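PDB 4QTO: betaine aldehyde dehydrogenase, which catalyses the NAD-dependent oxidation of betaine aldehyde to glycine betaine in Staphylococcus aureus. Local coordinates for residues G353-I356 with H360-K363; N54-E59 with L342-D347; L126-A131 with G305-G310; N362-Y367 with L394-T399; M368-A373 with S407-Q412. One frame throughout, in Å; residues are numbered along the deposited sequence.

Contact 1: G353-I356 with H360-K363; sequences GPVI and HRNK
Val355 meets the first turns of helix 358-373 through one methyl. From CB, which lies 4.4 Å from His360 CD2 near the plane of the imidazole, the side chain branches. Its chi1 of -62° places CG1 anti to the carbonyl carbon and leaves CG2 between the backbone N and the carbonyl carbon, where it lands 3.7 Å from Arg361 CB. CG1 turns to the other side and packs on Ala309. A beta-branched residue suits this place, because two short methyls can serve two neighbours at once. Next along the chain, Ile356 lays its own CG2 3.8 Å from His360 CB and slightly farther from CG of the ring, while its longer branch leads away from the helix.

His360 NE2 is bonded to the carbonyl oxygen of Phe416, and its ring meets Trp180 edge to face; Arg361 bends at chi3 and gives NH1 to the carbonyl oxygen of Phe395. Both residues thus offer carbon near their backbones and hydrogen bonds farther out. The arrangement is that of a loop folding back on the helix it leads into, here beside the bound PEG whose nearest atom is about 3 Å from the His360 side chain in the active site of this aldehyde dehydrogenase.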
# COMPACT_ATOMS: atom_id res chain seq x y z
N GLY A 353 10.91 41.38 5.47
CA GLY A 353 12.25 41.66 5.97
C GLY A 353 13.30 41.85 4.86
O GLY A 353 12.97 41.98 3.68
N PRO A 354 14.58 41.85 5.24
CA PRO A 354 15.66 41.97 4.30
C PRO A 354 15.97 40.68 3.58
O PRO A 354 15.39 39.63 3.92
CB PRO A 354 16.84 42.31 5.20
CG PRO A 354 16.54 41.55 6.45
CD PRO A 354 15.06 41.66 6.62
N VAL A 355 16.85 40.75 2.58
CA VAL A 355 17.36 39.55 1.92
C VAL A 355 18.58 39.10 2.72
O VAL A 355 19.06 39.81 3.60
CB VAL A 355 17.63 39.69 0.41
CG1 VAL A 355 16.34 40.01 -0.33
CG2 VAL A 355 18.72 40.72 0.11
N ILE A 356 19.11 37.94 2.39
CA ILE A 356 20.01 37.24 3.31
C ILE A 356 21.45 37.71 3.45
O ILE A 356 22.03 37.59 4.53
CB ILE A 356 19.98 35.73 3.00
CG1 ILE A 356 20.48 34.87 4.15
CG2 ILE A 356 20.77 35.42 1.73
CD1 ILE A 356 19.61 34.93 5.39
N HIS A 360 23.89 38.01 -2.07
CA HIS A 360 22.58 37.70 -2.64
C HIS A 360 21.88 38.96 -3.12
O HIS A 360 21.28 38.97 -4.21
CB HIS A 360 21.71 36.91 -1.65
CG HIS A 360 20.52 36.30 -2.31
ND1 HIS A 360 20.64 35.44 -3.38
CD2 HIS A 360 19.19 36.44 -2.09
CE1 HIS A 360 19.45 35.06 -3.78
NE2 HIS A 360 18.55 35.65 -3.02
N ARG A 361 21.96 40.02 -2.34
CA ARG A 361 21.36 41.27 -2.77
C ARG A 361 22.01 41.75 -4.07
O ARG A 361 21.32 42.21 -5.00
CB ARG A 361 21.45 42.36 -1.70
CG ARG A 361 20.81 43.64 -2.23
CD ARG A 361 20.48 44.65 -1.16
NE ARG A 361 21.65 45.16 -0.49
CZ ARG A 361 21.65 46.16 0.40
NH1 ARG A 361 20.52 46.83 0.72
NH2 ARG A 361 22.79 46.52 0.94
N ASN A 362 23.33 41.63 -4.17
CA ASN A 362 24.02 42.04 -5.39
C ASN A 362 23.55 41.22 -6.60
O ASN A 362 23.41 41.76 -7.71
CB ASN A 362 25.54 41.90 -5.23
CG ASN A 362 26.12 42.91 -4.26
OD1 ASN A 362 25.49 43.93 -3.95
ND2 ASN A 362 27.34 42.67 -3.83
N LYS A 363 23.28 39.93 -6.39
CA LYS A 363 22.80 39.08 -7.47
C LYS A 363 21.41 39.54 -7.94
O LYS A 363 21.14 39.61 -9.14
CB LYS A 363 22.74 37.62 -7.01
CG LYS A 363 22.48 36.65 -8.14
CD LYS A 363 22.12 35.25 -7.65
CE LYS A 363 23.13 34.66 -6.67
NZ LYS A 363 24.48 34.50 -7.25

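Contact 2: N54-E59 with L342-D347; sequences NPYNQE and LGNGFD
Tyr56 and Asn344 stack flat against each other, the ring and amide planes only 18° apart. Asn344 CB stands over one face of the ring, offset toward its rim, in a CH-pi contact 3.8 Å from the centroid. The amide continues across the same ring, with Asn344 ND2 3.6 Å from Tyr56 CE2, while at the other rim Tyr56 CE1 comes within 3.5 Å of the backbone N of Asn344. With CG anti to the backbone N (chi1 170°), Tyr56 extends its ring toward this loop.

Two waters bridge the segments: one links Tyr56 OH to Asn344 ND2, and the other accepts from Asn54 ND2 and donates to Asn344 OD1. Both asparagines also form Asx turns. Asn344 OD1 accepts from Phe346 N at 3.0 Å, the donor standing above the carbonyl plane, within a type I turn from Asn344 to Asp347; Asn54 OD1 takes Tyr56 N at 2.9 Å in the connection between strands 49-54 and 59-65. Asparagine suits both places, since its short amide can fold back on the chain and still face a water.

Farther out, the backbone O of Asn344 is hydrogen-bonded to Thr350 OG1, and Phe346 packs against helix 111-122 at Arg116, Thr119 and Leu120.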
# COMPACT_ATOMS: atom_id res chain seq x y z
N ASN A 54 23.41 39.27 11.27
CA ASN A 54 21.96 39.51 11.27
C ASN A 54 21.73 40.37 9.99
O ASN A 54 22.22 41.50 9.92
CB ASN A 54 21.55 40.30 12.50
CG ASN A 54 20.07 40.71 12.47
OD1 ASN A 54 19.35 40.52 11.48
ND2 ASN A 54 19.64 41.34 13.55
N PRO A 55 20.97 39.89 9.00
CA PRO A 55 20.78 40.69 7.78
C PRO A 55 20.01 42.01 7.95
O PRO A 55 20.05 42.88 7.08
CB PRO A 55 20.01 39.75 6.85
CG PRO A 55 19.29 38.84 7.79
CD PRO A 55 20.21 38.63 8.97
N TYR A 56 19.33 42.18 9.07
CA TYR A 56 18.59 43.41 9.31
C TYR A 56 19.51 44.61 9.49
O TYR A 56 19.17 45.76 9.11
CB TYR A 56 17.66 43.27 10.52
CG TYR A 56 17.07 44.61 10.91
CD1 TYR A 56 16.14 45.23 10.10
CD2 TYR A 56 17.47 45.25 12.07
CE1 TYR A 56 15.63 46.49 10.41
CE2 TYR A 56 16.95 46.49 12.41
CZ TYR A 56 16.02 47.10 11.57
OH TYR A 56 15.50 48.36 11.89
N ASN A 57 20.65 44.38 10.14
CA ASN A 57 21.58 45.47 10.41
C ASN A 57 23.05 45.20 10.07
O ASN A 57 23.92 46.05 10.30
CB ASN A 57 21.46 45.85 11.90
CG ASN A 57 21.70 44.68 12.82
OD1 ASN A 57 22.31 43.68 12.45
ND2 ASN A 57 21.21 44.80 14.04
N GLN A 58 23.31 44.04 9.48
CA GLN A 58 24.64 43.58 9.10
C GLN A 58 25.63 43.47 10.28
O GLN A 58 26.83 43.47 10.06
CB GLN A 58 25.21 44.38 7.95
CG GLN A 58 24.32 44.33 6.71
CD GLN A 58 24.96 45.01 5.51
OE1 GLN A 58 25.86 44.47 4.88
NE2 GLN A 58 24.44 46.17 5.15
N GLU A 59 25.11 43.35 11.49
CA GLU A 59 25.97 43.23 12.67
C GLU A 59 26.31 41.77 12.94
O GLU A 59 25.49 40.86 12.67
CB GLU A 59 25.28 43.81 13.89
CG GLU A 59 25.02 45.31 13.77
CD GLU A 59 24.50 45.92 15.06
OE1 GLU A 59 24.36 45.19 16.07
OE2 GLU A 59 24.22 47.14 15.05
N LEU A 342 8.21 47.27 4.87
CA LEU A 342 9.55 46.71 5.10
C LEU A 342 10.06 47.10 6.47
O LEU A 342 9.83 48.21 6.94
CB LEU A 342 10.54 47.21 4.04
CG LEU A 342 10.68 46.37 2.75
CD1 LEU A 342 9.36 46.00 2.12
CD2 LEU A 342 11.58 47.10 1.76
N GLY A 343 10.80 46.19 7.09
CA GLY A 343 11.39 46.49 8.38
C GLY A 343 12.00 45.30 9.09
O GLY A 343 12.28 44.27 8.49
N ASN A 344 12.23 45.49 10.39
CA ASN A 344 12.82 44.48 11.25
C ASN A 344 11.82 43.35 11.45
O ASN A 344 10.66 43.59 11.79
CB ASN A 344 13.12 45.15 12.60
CG ASN A 344 13.93 44.29 13.56
OD1 ASN A 344 14.03 43.07 13.44
ND2 ASN A 344 14.49 44.95 14.58
N GLY A 345 12.26 42.11 11.26
CA GLY A 345 11.39 40.96 11.47
C GLY A 345 10.84 40.84 12.89
O GLY A 345 9.81 40.20 13.11
N PHE A 346 11.51 41.45 13.87
CA PHE A 346 11.00 41.42 15.25
C PHE A 346 9.87 42.41 15.49
O PHE A 346 9.20 42.32 16.52
CB PHE A 346 12.11 41.66 16.24
CG PHE A 346 13.05 40.49 16.37
CD1 PHE A 346 12.66 39.38 17.09
CD2 PHE A 346 14.32 40.52 15.80
CE1 PHE A 346 13.53 38.30 17.24
CE2 PHE A 346 15.19 39.44 15.96
CZ PHE A 346 14.78 38.34 16.67
N ASP A 347 9.68 43.38 14.59
CA ASP A 347 8.63 44.40 14.76
C ASP A 347 7.32 43.89 14.17
O ASP A 347 7.26 43.43 13.03
CB ASP A 347 9.06 45.73 14.11
CG ASP A 347 10.22 46.42 14.87
OD1 ASP A 347 10.43 46.13 16.08
OD2 ASP A 347 10.92 47.29 14.27
O HOH W 1 16.64 41.77 13.51
O HOH W 2 14.36 47.87 14.51

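Contact 3: L126-A131 with G305-G310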
# COMPACT_ATOMS: atom_id res chain seq x y z
N LEU A 126 8.97 37.44 12.61
CA LEU A 126 8.76 36.55 13.73
C LEU A 126 7.49 35.71 13.53
O LEU A 126 7.50 34.52 13.85
CB LEU A 126 8.76 37.38 15.03
CG LEU A 126 8.71 36.55 16.30
CD1 LEU A 126 9.95 35.67 16.40
CD2 LEU A 126 8.61 37.51 17.47
N GLU A 127 6.42 36.30 12.98
CA GLU A 127 5.21 35.52 12.73
C GLU A 127 5.48 34.38 11.74
O GLU A 127 4.97 33.27 11.91
CB GLU A 127 4.07 36.44 12.28
CG GLU A 127 3.50 37.26 13.43
CD GLU A 127 2.75 36.39 14.41
OE1 GLU A 127 2.17 35.37 13.98
OE2 GLU A 127 2.71 36.72 15.61
N GLU A 128 6.31 34.63 10.73
CA GLU A 128 6.70 33.58 9.78
C GLU A 128 7.48 32.51 10.53
O GLU A 128 7.29 31.30 10.31
CB GLU A 128 7.55 34.11 8.63
CG GLU A 128 6.73 34.85 7.60
CD GLU A 128 7.61 35.64 6.64
OE1 GLU A 128 7.96 36.78 6.99
OE2 GLU A 128 8.06 35.08 5.61
N SER A 129 8.40 32.94 11.39
CA SER A 129 9.19 31.98 12.16
C SER A 129 8.34 31.12 13.11
O SER A 129 8.63 29.93 13.23
CB SER A 129 10.33 32.66 12.90
OG SER A 129 11.29 33.18 11.98
N TYR A 130 7.31 31.70 13.74
CA TYR A 130 6.42 30.91 14.59
C TYR A 130 5.73 29.84 13.74
O TYR A 130 5.61 28.68 14.15
CB TYR A 130 5.33 31.75 15.26
CG TYR A 130 5.77 32.71 16.34
CD1 TYR A 130 6.63 32.32 17.31
CD2 TYR A 130 5.19 33.97 16.43
CE1 TYR A 130 7.00 33.22 18.34
CE2 TYR A 130 5.53 34.85 17.43
CZ TYR A 130 6.44 34.47 18.38
OH TYR A 130 6.74 35.38 19.38
N ALA A 131 5.26 30.23 12.56
CA ALA A 131 4.61 29.26 11.65
C ALA A 131 5.56 28.11 11.30
O ALA A 131 5.15 26.94 11.26
CB ALA A 131 4.10 29.96 10.38
N GLY A 305 4.71 36.08 -4.19
CA GLY A 305 5.91 36.76 -4.57
C GLY A 305 6.83 37.21 -3.45
O GLY A 305 8.04 37.24 -3.63
N TYR A 306 6.25 37.54 -2.29
CA TYR A 306 6.98 38.33 -1.28
C TYR A 306 7.15 37.78 0.13
O TYR A 306 7.85 38.40 0.94
CB TYR A 306 6.41 39.77 -1.27
CG TYR A 306 6.33 40.35 -2.67
CD1 TYR A 306 7.49 40.65 -3.40
CD2 TYR A 306 5.10 40.64 -3.25
CE1 TYR A 306 7.41 41.16 -4.67
CE2 TYR A 306 5.02 41.17 -4.54
CZ TYR A 306 6.17 41.42 -5.24
OH TYR A 306 6.08 41.93 -6.54
N PHE A 307 6.51 36.67 0.46
CA PHE A 307 6.85 36.04 1.74
C PHE A 307 8.36 35.74 1.72
O PHE A 307 8.92 35.35 0.69
CB PHE A 307 6.00 34.80 2.01
CG PHE A 307 4.75 35.09 2.77
CD1 PHE A 307 4.81 35.52 4.11
CD2 PHE A 307 3.52 34.93 2.20
CE1 PHE A 307 3.67 35.80 4.82
CE2 PHE A 307 2.36 35.20 2.92
CZ PHE A 307 2.44 35.64 4.22
N HIS A 308 9.01 35.99 2.87
CA HIS A 308 10.47 35.85 3.05
C HIS A 308 11.24 36.57 1.96
O HIS A 308 12.28 36.10 1.46
CB HIS A 308 10.94 34.39 3.10
CG HIS A 308 12.23 34.18 3.83
ND1 HIS A 308 13.06 35.20 4.25
CD2 HIS A 308 12.88 33.03 4.14
CE1 HIS A 308 14.12 34.69 4.83
NE2 HIS A 308 14.03 33.38 4.79
N ALA A 309 10.72 37.74 1.56
CA ALA A 309 11.34 38.53 0.48
C ALA A 309 11.56 37.71 -0.80
O ALA A 309 12.52 37.94 -1.54
CB ALA A 309 12.63 39.20 0.96
N GLY A 310 10.66 36.79 -1.06
CA GLY A 310 10.72 35.94 -2.26
C GLY A 310 11.82 34.89 -2.24
O GLY A 310 12.07 34.23 -3.25
O HOH W 3 7.76 38.19 4.62
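Glu128 reaches from helix 126-146 to the loop that follows helix 294-306, and makes both polar and ring contacts there. Its OE2 lies 3.0 Å from the backbone N of His308, a weak hydrogen bond because the N-H points well off the oxygen, at an angle of 127°. A water adds a second route: it donates to Glu128 OE1 at 2.8 Å and accepts from the same His308 N at 3.1 Å. OE1 is also bonded to Thr125 OG1 one turn back, which helps to fix the rotation of the carboxylate. A long acidic side chain suits the site, since it is long enough to reach the loop and accept from a backbone N-H just beyond a helix end.

The second kind of contact sets the carboxylate at the ring edge of Phe307, where Glu128 OE2 lies 3.6 Å from Phe307 CD1, and the two planes are turned 62° apart. Ring C-H groups carry slight positive charge, so an edge probably tolerates an acidic oxygen better than a face would.

Aromatic packing extends the site outward. Phe307 meets Trp517 and Phe518 of the second subunit, whereas His308 meets Tyr182 edge to face and bonds through NE2 to the carbonyl oxygen of Asn181. The arrangement belongs to a subunit interface of the tetramer, where the C-terminal segment of one chain packs beside the loop leading to Cys313, modified in this crystal.

Contact 4: N362-Y367 with L394-T399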
# COMPACT_ATOMS: atom_id res chain seq x y z
N ASN A 362 23.33 41.63 -4.17
CA ASN A 362 24.02 42.04 -5.39
C ASN A 362 23.55 41.22 -6.60
O ASN A 362 23.41 41.76 -7.71
CB ASN A 362 25.54 41.90 -5.23
CG ASN A 362 26.12 42.91 -4.26
OD1 ASN A 362 25.49 43.93 -3.95
ND2 ASN A 362 27.34 42.67 -3.83
N LYS A 363 23.28 39.93 -6.39
CA LYS A 363 22.80 39.08 -7.47
C LYS A 363 21.41 39.54 -7.94
O LYS A 363 21.14 39.61 -9.14
CB LYS A 363 22.74 37.62 -7.01
CG LYS A 363 22.48 36.65 -8.14
CD LYS A 363 22.12 35.25 -7.65
CE LYS A 363 23.13 34.66 -6.67
NZ LYS A 363 24.48 34.50 -7.25
N ILE A 364 20.54 39.85 -6.98
CA ILE A 364 19.20 40.33 -7.31
C ILE A 364 19.32 41.63 -8.10
O ILE A 364 18.67 41.84 -9.13
CB ILE A 364 18.36 40.56 -6.03
CG1 ILE A 364 18.12 39.22 -5.33
CG2 ILE A 364 17.06 41.24 -6.39
CD1 ILE A 364 17.64 39.36 -3.89
N GLU A 365 20.18 42.53 -7.63
CA GLU A 365 20.40 43.80 -8.32
C GLU A 365 20.87 43.61 -9.75
O GLU A 365 20.41 44.33 -10.69
CB GLU A 365 21.42 44.67 -7.58
CG GLU A 365 20.81 45.19 -6.31
CD GLU A 365 21.76 45.99 -5.43
OE1 GLU A 365 22.97 45.67 -5.32
OE2 GLU A 365 21.22 46.89 -4.76
N SER A 366 21.77 42.67 -9.96
CA SER A 366 22.27 42.42 -11.30
C SER A 366 21.15 41.97 -12.24
O SER A 366 21.19 42.22 -13.44
CB SER A 366 23.41 41.39 -11.29
OG SER A 366 22.93 40.09 -11.01
N TYR A 367 20.16 41.25 -11.70
CA TYR A 367 19.04 40.82 -12.52
C TYR A 367 18.18 41.97 -13.03
O TYR A 367 17.55 41.86 -14.08
CB TYR A 367 18.19 39.76 -11.81
CG TYR A 367 18.67 38.37 -12.07
CD1 TYR A 367 18.49 37.80 -13.34
CD2 TYR A 367 19.24 37.58 -11.07
CE1 TYR A 367 18.88 36.50 -13.62
CE2 TYR A 367 19.64 36.28 -11.34
CZ TYR A 367 19.47 35.74 -12.61
OH TYR A 367 19.88 34.44 -12.86
N LEU A 394 20.06 44.73 4.70
CA LEU A 394 20.12 44.19 3.36
C LEU A 394 18.76 44.17 2.69
O LEU A 394 18.29 43.14 2.21
CB LEU A 394 20.73 42.79 3.41
CG LEU A 394 22.18 42.74 3.91
CD1 LEU A 394 22.57 41.34 4.28
CD2 LEU A 394 23.12 43.25 2.83
N PHE A 395 18.12 45.33 2.64
CA PHE A 395 16.81 45.44 2.04
C PHE A 395 16.83 45.65 0.53
O PHE A 395 17.77 46.22 -0.05
CB PHE A 395 16.00 46.54 2.72
CG PHE A 395 15.60 46.21 4.12
CD1 PHE A 395 14.43 45.51 4.35
CD2 PHE A 395 16.41 46.54 5.18
CE1 PHE A 395 14.06 45.16 5.64
CE2 PHE A 395 16.05 46.19 6.46
CZ PHE A 395 14.86 45.52 6.69
N PHE A 396 15.78 45.12 -0.10
CA PHE A 396 15.57 45.28 -1.52
C PHE A 396 14.06 45.44 -1.70
O PHE A 396 13.29 44.69 -1.11
CB PHE A 396 16.13 44.13 -2.34
CG PHE A 396 16.21 44.45 -3.81
CD1 PHE A 396 17.31 45.12 -4.31
CD2 PHE A 396 15.19 44.13 -4.65
CE1 PHE A 396 17.38 45.46 -5.65
CE2 PHE A 396 15.26 44.46 -5.99
CZ PHE A 396 16.34 45.12 -6.48
N GLU A 397 13.65 46.45 -2.47
CA GLU A 397 12.24 46.74 -2.60
C GLU A 397 11.46 45.63 -3.31
O GLU A 397 11.98 45.02 -4.24
CB GLU A 397 12.03 48.01 -3.39
CG GLU A 397 12.48 49.28 -2.68
CD GLU A 397 12.42 50.51 -3.59
OE1 GLU A 397 12.37 50.40 -4.85
OE2 GLU A 397 12.51 51.62 -3.01
N PRO A 398 10.21 45.40 -2.88
CA PRO A 398 9.40 44.42 -3.62
C PRO A 398 9.19 44.97 -5.01
O PRO A 398 8.90 46.18 -5.20
CB PRO A 398 8.11 44.30 -2.80
CG PRO A 398 8.08 45.53 -1.96
CD PRO A 398 9.52 45.93 -1.70
N THR A 399 9.33 44.09 -5.99
CA THR A 399 9.42 44.50 -7.38
C THR A 399 8.48 43.74 -8.29
O THR A 399 8.27 42.52 -8.11
CB THR A 399 10.88 44.22 -7.83
OG1 THR A 399 11.79 44.91 -6.95
CG2 THR A 399 11.14 44.62 -9.25
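Phe396 has its CG anti to the backbone N (chi1 -166°), which extends the ring from the chain toward helix 358-373; on the helix, Ile364 with chi1 -66° has CG2 anti to its own N and directed at that ring. The methyl settles over one face, 3.8 Å from the centroid and 16° off the normal. This is a CH-pi contact, offset toward the rim, so that the atom nearest CG2 is Phe396 CE2 at 3.7 Å. The two side chains run past each other in opposite directions.

Glu365, the next residue of the helix, meets the other rim of the ring through its aliphatic part: CG lies 3.5 Å from Phe396 CE1. Beyond CG the chain is extended, and OE2 forms a salt bridge with Arg384 NE. Glutamate therefore suits a partly exposed border, giving methylene to the aromatic ring and charge to the arginine. Phenylalanine suits the buried position, having a broad surface for two neighbours and no polar side-chain group to satisfy.

Near the end of the 394-399 segment, Thr399 OG1 bonds to the carbonyl oxygen of Glu397 at 2.7 Å, just where strand 399-402 begins. The ring also touches Met368, one turn farther along the helix. Phe396 thus packs against helix 358-373 just before strand 399-402 enters the seven-stranded sheet, between strands 377-380 and 419-425.

Contact 5: M368-A373 with S407-Q412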
# COMPACT_ATOMS: atom_id res chain seq x y z
N MET A 368 18.14 43.06 -12.28
CA MET A 368 17.35 44.21 -12.70
C MET A 368 17.93 44.78 -14.01
O MET A 368 17.20 45.12 -14.92
CB MET A 368 17.29 45.27 -11.61
CG MET A 368 16.68 44.83 -10.28
SD MET A 368 15.00 44.23 -10.40
CE MET A 368 15.28 42.48 -10.61
N ASP A 369 19.25 44.84 -14.07
CA ASP A 369 19.95 45.30 -15.25
C ASP A 369 19.66 44.38 -16.44
O ASP A 369 19.40 44.84 -17.55
CB ASP A 369 21.48 45.33 -14.99
CG ASP A 369 21.88 46.36 -13.93
OD1 ASP A 369 21.14 47.36 -13.77
OD2 ASP A 369 22.95 46.15 -13.27
N VAL A 370 19.69 43.08 -16.19
CA VAL A 370 19.41 42.10 -17.23
C VAL A 370 17.99 42.26 -17.77
O VAL A 370 17.79 42.29 -18.96
CB VAL A 370 19.61 40.65 -16.71
CG1 VAL A 370 19.09 39.64 -17.72
CG2 VAL A 370 21.07 40.41 -16.41
N ALA A 371 17.03 42.42 -16.87
CA ALA A 371 15.64 42.62 -17.28
C ALA A 371 15.47 43.83 -18.22
O ALA A 371 14.80 43.74 -19.25
CB ALA A 371 14.74 42.79 -16.04
N LYS A 372 16.00 44.95 -17.81
CA LYS A 372 15.88 46.18 -18.61
C LYS A 372 16.56 46.04 -19.96
O LYS A 372 16.02 46.45 -20.99
CB LYS A 372 16.46 47.35 -17.85
CG LYS A 372 15.70 47.77 -16.62
CD LYS A 372 16.54 48.88 -15.99
CE LYS A 372 16.10 49.36 -14.63
NZ LYS A 372 14.84 50.14 -14.80
N ALA A 373 17.75 45.46 -19.97
CA ALA A 373 18.49 45.28 -21.24
C ALA A 373 17.74 44.39 -22.24
O ALA A 373 17.90 44.52 -23.45
CB ALA A 373 19.88 44.73 -20.94
N SER A 407 11.03 34.21 -23.65
CA SER A 407 12.39 34.14 -24.17
C SER A 407 13.42 34.83 -23.27
O SER A 407 14.63 34.61 -23.43
CB SER A 407 12.46 34.81 -25.56
OG SER A 407 12.33 36.22 -25.47
N MET A 408 12.96 35.65 -22.34
CA MET A 408 13.87 36.43 -21.51
C MET A 408 14.52 35.72 -20.35
O MET A 408 13.90 34.88 -19.70
CB MET A 408 13.11 37.63 -20.93
CG MET A 408 12.58 38.60 -21.96
SD MET A 408 11.65 39.91 -21.15
CE MET A 408 11.32 40.95 -22.59
N ARG A 409 15.77 36.09 -20.05
CA ARG A 409 16.45 35.52 -18.89
C ARG A 409 15.72 35.80 -17.57
O ARG A 409 15.70 34.95 -16.67
CB ARG A 409 17.87 36.08 -18.76
CG ARG A 409 18.83 35.66 -19.86
CD ARG A 409 20.24 36.18 -19.56
NE ARG A 409 20.72 35.67 -18.28
CZ ARG A 409 21.70 36.19 -17.55
NH1 ARG A 409 22.35 37.28 -17.94
NH2 ARG A 409 22.00 35.63 -16.39
N ILE A 410 15.11 36.98 -17.45
CA ILE A 410 14.43 37.36 -16.20
C ILE A 410 13.23 36.43 -15.96
O ILE A 410 12.85 36.24 -14.81
CB ILE A 410 14.04 38.86 -16.17
CG1 ILE A 410 13.58 39.33 -14.77
CG2 ILE A 410 12.98 39.20 -17.22
CD1 ILE A 410 14.66 39.39 -13.71
N VAL A 411 12.66 35.88 -17.02
CA VAL A 411 11.52 34.97 -16.90
C VAL A 411 12.03 33.55 -16.69
O VAL A 411 11.47 32.82 -15.88
CB VAL A 411 10.59 35.04 -18.13
CG1 VAL A 411 9.55 33.92 -18.08
CG2 VAL A 411 9.92 36.40 -18.18
N GLN A 412 13.10 33.16 -17.39
CA GLN A 412 13.59 31.79 -17.30
C GLN A 412 14.41 31.45 -16.06
O GLN A 412 14.34 30.33 -15.57
CB GLN A 412 14.41 31.46 -18.54
CG GLN A 412 13.59 31.37 -19.81
CD GLN A 412 12.63 30.20 -19.79
OE1 GLN A 412 13.01 29.09 -19.38
NE2 GLN A 412 11.40 30.41 -20.26
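Val370 and Arg409 cross at about a right angle where the end of helix 358-373 meets the short helix 409-412. The valine turns both methyls to the arginine: CG1 lies 3.9 Å from Arg409 CB and CG2 3.7 Å from Arg409 NH1, the latter approaching the guanidinium obliquely. The bend at chi3 (58°) brings the arginine chain round so that its end stays beside the valine.

Deeper in, Ala371 touches Ile410 with its single methyl, which lies alongside the branch, Ala371 CB being 3.9 Å from Ile410 CG1. The backbones come close here, the CA atoms of Ala371 and Ile410 being 5.5 Å apart, and the small alanine fits such an approach. In the conformer given here, one of two modelled, Ile410 has CG1 anti to the backbone N (chi1 -168°), which carries the longer branch along the alanine. Its CD1 is then met more loosely by Met368 CE at 4.4 Å, a flexible thioether chain that curls back from a CB pointing the other way. Both Met368 and Ile410 also rest on Ile401 of strand 399-402.

Arg409 NE forms a salt bridge with Glu413. Between the segments themselves the chemistry is apolar packing, with charge kept to the exposed side at Arg409, while Glu374, the next residue after 368-373, adds hydrogen bonds from the backbone N atoms of Arg409 and Ile410, so both kinds of force join the helices.

Overall arrangement
Contacts 1 and 4 share Asn362 and Lys363 of helix 358-373, their centres about 6 Å apart, and contact 5 uses the last turns of that helix, its centre about 14 Å from that of contact 4. Along the chain contacts 4 and 5 cross, and contact 2 closes before contact 1 opens, with contact 3 nested inside the loop that contact 2 closes. Contacts 2 and 3 adjoin the loop before the helix, Pro55 packing on Val355 and Ala309 on Gly353 and Val355; the Gly345 carbonyl bonds to Leu126 N. Leu394 links contact 4 to contacts 1 and 2 by backbone bonds with Val355 and Pro55. Contact 5 reaches the seven-stranded sheet through strand 399-402.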